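Local coordinates for DUF3201 domain-containing protein (Pyrococcus furiosus, PDB 1YB3), which is of unknown function, a conserved member of the DUF3201 family from a hyperthermophilic archaeon, at residues S95-F98 / I99-I103; Y112-N116 / F117-F121; K159-I162 / K163-I166. All blocks are in the same frame, centred on the assembly; numbering follows the deposited sequence.

Interaction 1 of 3, residues S95-F98 / I99-I103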
loop_
_atom_site.group_PDB
_atom_site.type_symbol
_atom_site.label_atom_id
_atom_site.label_comp_id
_atom_site.label_asym_id
_atom_site.label_seq_id
_atom_site.Cartn_x
_atom_site.Cartn_y
_atom_site.Cartn_z
ATOM N N SER A 95 -8.731 -5.483 -14.779
ATOM C CA SER A 95 -8.492 -6.061 -16.085
ATOM C C SER A 95 -7.040 -6.479 -16.134
ATOM O O SER A 95 -6.220 -5.969 -15.357
ATOM C CB SER A 95 -8.791 -5.030 -17.182
ATOM O OG SER A 95 -7.940 -3.902 -17.064
ATOM N N LYS A 96 -6.721 -7.398 -17.047
ATOM C CA LYS A 96 -5.356 -7.855 -17.244
ATOM C C LYS A 96 -4.414 -6.678 -17.517
ATOM O O LYS A 96 -3.305 -6.634 -16.974
ATOM C CB LYS A 96 -5.299 -8.888 -18.383
ATOM C CG LYS A 96 -3.906 -9.424 -18.708
ATOM C CD LYS A 96 -3.982 -10.374 -19.911
ATOM C CE LYS A 96 -2.793 -10.198 -20.844
ATOM N NZ LYS A 96 -2.944 -10.947 -22.139
ATOM N N GLU A 97 -4.863 -5.722 -18.334
ATOM C CA GLU A 97 -4.012 -4.577 -18.700
ATOM C C GLU A 97 -3.672 -3.678 -17.508
ATOM O O GLU A 97 -2.538 -3.216 -17.386
ATOM C CB GLU A 97 -4.592 -3.743 -19.847
ATOM C CG GLU A 97 -3.503 -2.921 -20.557
ATOM C CD GLU A 97 -4.037 -1.971 -21.608
ATOM O OE1 GLU A 97 -5.169 -2.177 -22.099
ATOM O OE2 GLU A 97 -3.308 -1.015 -21.952
ATOM N N PHE A 98 -4.649 -3.437 -16.629
ATOM C CA PHE A 98 -4.358 -2.662 -15.411
ATOM C C PHE A 98 -3.278 -3.364 -14.578
ATOM O O PHE A 98 -2.310 -2.743 -14.159
ATOM C CB PHE A 98 -5.605 -2.433 -14.573
ATOM C CG PHE A 98 -5.330 -1.702 -13.274
ATOM C CD1 PHE A 98 -5.015 -0.335 -13.275
ATOM C CD2 PHE A 98 -5.354 -2.387 -12.061
ATOM C CE1 PHE A 98 -4.756 0.346 -12.087
ATOM C CE2 PHE A 98 -5.096 -1.720 -10.855
ATOM C CZ PHE A 98 -4.794 -0.345 -10.866
ATOM N N ILE A 99 -3.443 -4.667 -14.375
ATOM C CA ILE A 99 -2.463 -5.473 -13.645
ATOM C C ILE A 99 -1.055 -5.356 -14.257
ATOM O O ILE A 99 -0.079 -5.112 -13.537
ATOM C CB ILE A 99 -2.896 -6.973 -13.583
ATOM C CG1 ILE A 99 -4.305 -7.128 -12.981
ATOM C CG2 ILE A 99 -1.836 -7.822 -12.889
ATOM C CD1 ILE A 99 -4.544 -6.460 -11.648
ATOM N N GLU A 100 -0.959 -5.520 -15.583
ATOM C CA GLU A 100 0.326 -5.376 -16.296
ATOM C C GLU A 100 0.958 -3.984 -16.091
ATOM O O GLU A 100 2.168 -3.860 -15.834
ATOM C CB GLU A 100 0.166 -5.665 -17.801
ATOM C CG GLU A 100 -0.190 -7.114 -18.117
ATOM C CD GLU A 100 -0.540 -7.342 -19.578
ATOM O OE1 GLU A 100 -0.960 -6.383 -20.271
ATOM O OE2 GLU A 100 -0.408 -8.499 -20.028
ATOM N N ASP A 101 0.128 -2.948 -16.194
ATOM C CA ASP A 101 0.570 -1.559 -16.040
ATOM C C ASP A 101 1.050 -1.245 -14.625
ATOM O O ASP A 101 2.083 -0.572 -14.434
ATOM C CB ASP A 101 -0.571 -0.601 -16.400
ATOM C CG ASP A 101 -0.839 -0.528 -17.896
ATOM O OD1 ASP A 101 -0.156 -1.230 -18.672
ATOM O OD2 ASP A 101 -1.743 0.238 -18.293
ATOM N N VAL A 102 0.310 -1.711 -13.624
ATOM C CA VAL A 102 0.713 -1.429 -12.246
ATOM C C VAL A 102 2.061 -2.114 -11.900
ATOM O O VAL A 102 2.919 -1.519 -11.272
ATOM C CB VAL A 102 -0.439 -1.705 -11.229
ATOM C CG1 VAL A 102 -0.688 -3.216 -11.053
ATOM C CG2 VAL A 102 -0.163 -1.003 -9.906
ATOM N N ILE A 103 2.249 -3.344 -12.372
ATOM C CA ILE A 103 3.500 -4.056 -12.158
ATOM C C ILE A 103 4.699 -3.297 -12.757
ATOM O O ILE A 103 5.779 -3.244 -12.154
ATOM C CB ILE A 103 3.411 -5.513 -12.684
ATOM C CG1 ILE A 103 2.459 -6.307 -11.783
ATOM C CG2 ILE A 103 4.813 -6.165 -12.774
ATOM C CD1 ILE A 103 2.113 -7.705 -12.315
#
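S95 and I99 begin a local contact of the i to i+4 kind in the opening turns of helix 96-105, which follows strand 82-90. S95 is the N-cap: its OG, set between the backbone N and the carbonyl carbon (chi1 62°), reaches forward to F98 N and accepts a weak bond from it at 3.4 Å. Beyond the cap the backbone ladder runs unbroken, I99 N to S95 O at 3.2 Å, E100 N to K96 O at 2.9 Å, then D101 N to E97 O and V102 N to F98 O. The I99 side chain lies back along this ladder, with CG1 3.3 Å from S95 O. Its CD1 meets F98 CD2 at 4.2 Å, the two side chains crossing at about a right angle. The F98 ring leaves with CG opposite the backbone N (chi1 177°), and F147 and Y172 meet it edge-to-face. I99 packs on V133 and W134 of helix 130-138.

The other flank is charged. D101 CB rests 3.4 Å from E97 O, and its OD2 is hydrogen-bonded to Y172 OH. K96 and E100 lie close with opposite charges but do not form a salt bridge; E97 and E100 each occupy two conformers, consistent with mobility on the solvent side. The features together are those of an N-capped amphipathic helix, its apolar side packed against strand 144-150 and helices 130-138 and 155-171, and its charged side turned outward.

Interaction 2 of 3, residues Y112-N116 / F117-F121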
loop_
_atom_site.group_PDB
_atom_site.type_symbol
_atom_site.label_atom_id
_atom_site.label_comp_id
_atom_site.label_asym_id
_atom_site.label_seq_id
_atom_site.Cartn_x
_atom_site.Cartn_y
_atom_site.Cartn_z
ATOM N N TYR A 112 -2.409 -8.404 -3.385
ATOM C CA TYR A 112 -2.902 -9.449 -2.469
ATOM C C TYR A 112 -4.386 -9.329 -2.217
ATOM O O TYR A 112 -4.960 -8.277 -2.425
ATOM C CB TYR A 112 -2.105 -9.435 -1.149
ATOM C CG TYR A 112 -2.030 -8.114 -0.396
ATOM C CD1 TYR A 112 -3.066 -7.693 0.444
ATOM C CD2 TYR A 112 -0.894 -7.297 -0.509
ATOM C CE1 TYR A 112 -2.979 -6.466 1.161
ATOM C CE2 TYR A 112 -0.791 -6.086 0.196
ATOM C CZ TYR A 112 -1.837 -5.674 1.023
ATOM O OH TYR A 112 -1.743 -4.480 1.727
ATOM N N GLY A 113 -5.016 -10.426 -1.780
ATOM C CA GLY A 113 -6.433 -10.406 -1.412
ATOM C C GLY A 113 -6.668 -9.895 -0.002
ATOM O O GLY A 113 -6.008 -8.953 0.442
ATOM N N ALA A 114 -7.604 -10.528 0.713
ATOM C CA ALA A 114 -7.987 -10.081 2.060
ATOM C C ALA A 114 -6.829 -10.043 3.063
ATOM O O ALA A 114 -6.754 -9.127 3.874
ATOM C CB ALA A 114 -9.131 -10.929 2.610
ATOM N N GLU A 115 -5.937 -11.031 2.994
ATOM C CA GLU A 115 -4.762 -11.086 3.876
ATOM C C GLU A 115 -3.446 -11.046 3.106
ATOM O O GLU A 115 -3.197 -11.906 2.259
ATOM C CB GLU A 115 -4.795 -12.364 4.736
ATOM C CG GLU A 115 -6.124 -12.633 5.444
ATOM C CD GLU A 115 -6.493 -11.575 6.467
ATOM O OE1 GLU A 115 -5.591 -10.861 6.959
ATOM O OE2 GLU A 115 -7.698 -11.466 6.783
ATOM N N ASN A 116 -2.577 -10.068 3.403
ATOM C CA ASN A 116 -1.301 -10.004 2.693
ATOM C C ASN A 116 -0.401 -11.214 2.903
ATOM O O ASN A 116 0.294 -11.625 1.998
ATOM C CB ASN A 116 -0.531 -8.692 2.969
ATOM C CG ASN A 116 -0.228 -8.470 4.444
ATOM O OD1 ASN A 116 -0.642 -9.254 5.319
ATOM N ND2 ASN A 116 0.495 -7.381 4.736
ATOM N N PHE A 117 -0.427 -11.789 4.100
ATOM C CA PHE A 117 0.465 -12.905 4.396
ATOM C C PHE A 117 -0.006 -14.215 3.735
ATOM O O PHE A 117 0.787 -15.149 3.555
ATOM C CB PHE A 117 0.622 -13.078 5.911
ATOM C CG PHE A 117 -0.604 -13.603 6.591
ATOM C CD1 PHE A 117 -0.771 -14.983 6.785
ATOM C CD2 PHE A 117 -1.600 -12.743 7.032
ATOM C CE1 PHE A 117 -1.902 -15.478 7.405
ATOM C CE2 PHE A 117 -2.743 -13.230 7.656
ATOM C CZ PHE A 117 -2.890 -14.612 7.842
ATOM N N LEU A 118 -1.288 -14.267 3.373
ATOM C CA LEU A 118 -1.904 -15.497 2.873
ATOM C C LEU A 118 -2.211 -15.473 1.378
ATOM O O LEU A 118 -1.875 -16.406 0.674
ATOM C CB LEU A 118 -3.181 -15.813 3.651
ATOM C CG LEU A 118 -3.791 -17.214 3.450
ATOM C CD1 LEU A 118 -2.820 -18.302 3.932
ATOM C CD2 LEU A 118 -5.133 -17.316 4.158
ATOM N N GLU A 119 -2.858 -14.412 0.900
ATOM C CA GLU A 119 -3.336 -14.385 -0.469
ATOM C C GLU A 119 -2.509 -13.452 -1.331
ATOM O O GLU A 119 -3.008 -12.414 -1.771
ATOM C CB GLU A 119 -4.811 -13.964 -0.518
ATOM C CG GLU A 119 -5.810 -14.989 0.013
ATOM C CD GLU A 119 -6.476 -14.590 1.313
ATOM O OE1 GLU A 119 -6.606 -13.382 1.605
ATOM O OE2 GLU A 119 -6.916 -15.496 2.043
ATOM N N ASP A 120 -1.255 -13.821 -1.575
ATOM C CA ASP A 120 -0.368 -13.002 -2.398
ATOM C C ASP A 120 -0.423 -13.350 -3.886
ATOM O O ASP A 120 -0.028 -14.443 -4.306
ATOM C CB ASP A 120 1.057 -12.996 -1.854
ATOM C CG ASP A 120 1.902 -11.907 -2.473
ATOM O OD1 ASP A 120 1.691 -10.704 -2.147
ATOM O OD2 ASP A 120 2.776 -12.264 -3.292
ATOM N N PHE A 121 -0.891 -12.397 -4.684
ATOM C CA PHE A 121 -0.933 -12.552 -6.135
ATOM C C PHE A 121 0.387 -12.161 -6.807
ATOM O O PHE A 121 0.798 -12.784 -7.799
ATOM C CB PHE A 121 -2.089 -11.738 -6.728
ATOM C CG PHE A 121 -3.441 -12.167 -6.252
ATOM C CD1 PHE A 121 -3.999 -13.382 -6.674
ATOM C CD2 PHE A 121 -4.175 -11.356 -5.381
ATOM C CE1 PHE A 121 -5.264 -13.772 -6.227
ATOM C CE2 PHE A 121 -5.441 -11.745 -4.930
ATOM C CZ PHE A 121 -5.987 -12.948 -5.366
#
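Y112 and D120 face each other as an antiparallel non-hydrogen-bonded pair, their CA atoms 4.4 Å apart, and the chain between them loops round with G113 N bonded to E119 O at 2.8 Å. Within the loop E115 O takes two backbone donors: E119 N comes nearly end-on to the carbonyl at 2.9 Å, while L118 N reaches it from above the carbonyl plane at 3.2 Å. The E119 side chain closes the ring from the other direction. Its chain bends at chi2 (111°), which turns the carboxylate back so that OE1 accepts from E115 N at 2.8 Å, nearly in line with the C-O bond. This is a β-hairpin with a long, internally bonded connection, joining strand 108-112 to the outermost strand 120-123 of the seven-stranded sheet.

Aromatic groups line the loop. N116 CB sits 3.5 Å above the plane of the Y112 ring, over its centre, while N116 ND2 donates to Y51 O and Y112 OH bonds to E148 OE1. The F117 ring lies beside E115, pointing the same way, with CE2 3.7 Å from E115 CB, and L118 CB covers one of its faces towards the rim; Y51 stacks on F117 from the neighbouring part of the fold. At the base of the hairpin the F121 ring leans obliquely on the backbone, CE2 3.4 Å from G113 N, and continues onto V133 and I137 of helix 130-138. G113 passes close by E119 here, with no side chain to crowd E119 CB.

Interaction 3 of 3, residues K159-I162 / K163-I166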
loop_
_atom_site.group_PDB
_atom_site.type_symbol
_atom_site.label_atom_id
_atom_site.label_comp_id
_atom_site.label_asym_id
_atom_site.label_seq_id
_atom_site.Cartn_x
_atom_site.Cartn_y
_atom_site.Cartn_z
ATOM N N LYS A 159 4.508 11.151 -1.904
ATOM C CA LYS A 159 3.683 12.104 -2.633
ATOM C C LYS A 159 3.669 11.791 -4.134
ATOM O O LYS A 159 2.613 11.720 -4.746
ATOM C CB LYS A 159 4.148 13.547 -2.402
ATOM C CG LYS A 159 3.819 14.127 -1.041
ATOM C CD LYS A 159 4.255 15.618 -0.983
ATOM C CE LYS A 159 3.963 16.234 0.375
ATOM N NZ LYS A 159 4.502 17.623 0.496
ATOM N N ARG A 160 4.848 11.576 -4.722
ATOM C CA ARG A 160 4.904 11.328 -6.169
ATOM C C ARG A 160 4.274 10.007 -6.596
ATOM O O ARG A 160 3.582 9.937 -7.614
ATOM C CB ARG A 160 6.333 11.470 -6.694
ATOM C CG ARG A 160 6.428 11.270 -8.224
ATOM C CD ARG A 160 7.751 11.831 -8.800
ATOM N NE ARG A 160 8.883 11.380 -7.990
ATOM C CZ ARG A 160 9.455 10.186 -8.102
ATOM N NH1 ARG A 160 9.050 9.328 -9.030
ATOM N NH2 ARG A 160 10.441 9.852 -7.284
ATOM N N GLU A 161 4.506 8.948 -5.815
ATOM C CA GLU A 161 3.963 7.643 -6.176
ATOM C C GLU A 161 2.447 7.546 -5.998
ATOM O O GLU A 161 1.783 6.900 -6.803
ATOM C CB GLU A 161 4.707 6.515 -5.443
ATOM C CG GLU A 161 6.217 6.439 -5.733
ATOM C CD GLU A 161 6.570 6.402 -7.221
ATOM O OE1 GLU A 161 5.707 6.062 -8.046
ATOM O OE2 GLU A 161 7.735 6.703 -7.530
ATOM N N ILE A 162 1.904 8.174 -4.944
ATOM C CA ILE A 162 0.437 8.255 -4.817
ATOM C C ILE A 162 -0.133 8.969 -6.034
ATOM O O ILE A 162 -1.126 8.528 -6.609
ATOM C CB ILE A 162 -0.021 8.966 -3.521
ATOM C CG1 ILE A 162 0.295 8.098 -2.320
ATOM C CG2 ILE A 162 -1.519 9.325 -3.608
ATOM C CD1 ILE A 162 0.116 8.788 -0.946
ATOM N N LYS A 163 0.528 10.046 -6.450
ATOM C CA LYS A 163 0.073 10.810 -7.617
ATOM C C LYS A 163 0.093 9.928 -8.875
ATOM O O LYS A 163 -0.885 9.874 -9.624
ATOM C CB LYS A 163 0.952 12.055 -7.806
ATOM C CG LYS A 163 0.643 12.819 -9.096
ATOM C CD LYS A 163 1.425 14.134 -9.198
ATOM C CE LYS A 163 2.892 13.905 -9.477
ATOM N NZ LYS A 163 3.569 15.183 -9.867
ATOM N N ARG A 164 1.208 9.232 -9.104
ATOM C CA ARG A 164 1.322 8.312 -10.245
ATOM C C ARG A 164 0.265 7.200 -10.177
ATOM O O ARG A 164 -0.314 6.820 -11.185
ATOM C CB ARG A 164 2.741 7.741 -10.392
ATOM C CG ARG A 164 3.785 8.802 -10.820
ATOM C CD ARG A 164 5.205 8.238 -10.866
ATOM N NE ARG A 164 5.421 7.375 -12.018
ATOM C CZ ARG A 164 5.507 6.047 -11.969
ATOM N NH1 ARG A 164 5.381 5.409 -10.811
ATOM N NH2 ARG A 164 5.721 5.352 -13.086
ATOM N N PHE A 165 0.007 6.690 -8.970
ATOM C CA PHE A 165 -0.982 5.660 -8.838
ATOM C C PHE A 165 -2.382 6.167 -9.182
ATOM O O PHE A 165 -3.141 5.515 -9.924
ATOM C CB PHE A 165 -0.960 5.054 -7.417
ATOM C CG PHE A 165 -1.802 3.808 -7.304
ATOM C CD1 PHE A 165 -1.230 2.546 -7.547
ATOM C CD2 PHE A 165 -3.171 3.894 -7.021
ATOM C CE1 PHE A 165 -2.012 1.388 -7.488
ATOM C CE2 PHE A 165 -3.974 2.726 -6.954
ATOM C CZ PHE A 165 -3.378 1.472 -7.177
ATOM N N ILE A 166 -2.720 7.338 -8.646
ATOM C CA ILE A 166 -4.040 7.937 -8.904
ATOM C C ILE A 166 -4.227 8.193 -10.411
ATOM O O ILE A 166 -5.282 7.882 -10.966
ATOM C CB ILE A 166 -4.285 9.210 -8.035
ATOM C CG1 ILE A 166 -4.506 8.804 -6.565
ATOM C CG2 ILE A 166 -5.492 10.002 -8.552
ATOM C CD1 ILE A 166 -4.383 9.952 -5.547
#
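I162 and I166, one turn apart on helix 155-171, form the tight side of this contact: I162 CG2 touches I166 CD1 at 3.5 Å, with the two side chains lying side by side and pointing the same way. In I166, CG1 lies opposite the carbonyl carbon (chi1 -72°), a setting that carries CD1 back towards the preceding turn. Beneath them I166 N bonds to I162 O at 2.8 Å, and F165 N to E161 O likewise. This buried side faces the sheet, where I162 packs on F85 and the F165 ring meets F87 with the planes nearly parallel.

The polar flank is held by charge as well as by packing on F106. E161 bends at chi2 (-52°) so that its carboxylate lies alongside R164, and OE1 receives R164 NH1 at 2.9 Å through its syn lone pair. The acceptor lies at the edge of the guanidinium, tilted slightly from its plane, and the carboxylate and guanidinium planes are turned 77° from each other. R164 NH1 also donates to A105 O, tying this helix to the end of helix 96-105. The second oxygen, E161 OE2, has R160 NH1 3.3 Å away, but well out of the guanidinium plane, so only charge attracts them; R160 NE is paired with E156. A leucine in place of R164 would probably leave E161 OE1 without its cationic mate and A105 O without this donor. The loose, solvent side is that of exposed K163, which sends its long chain away from the contact beyond a CB that rests near R160 O. An amphipathic helix is the result, its apolar stripe lying on an antiparallel sheet and one flank carrying an R160-E161-R164 salt-bridge network beside the end of helix 96-105.

Overall arrangement
The three interactions come one after another along the chain and gather around one antiparallel sheet. Interactions 1 and 3 lie on helices 96-105 and 155-171, with centres about 16 Å apart; they meet where V102, in one of its two conformers, packs on F165. Interaction 2, the hairpin ending in edge strand 120-123, is about 17 Å from interaction 1 and about 23 Å from interaction 3, between centres, and touches neither. Helix 130-138 links the first two through V133, which is met by both I99 and F121. Interactions 2 and 3 lie on opposite sides of the chain's centre, so helix packing and the hairpin edge mark separate parts of a single compact fold.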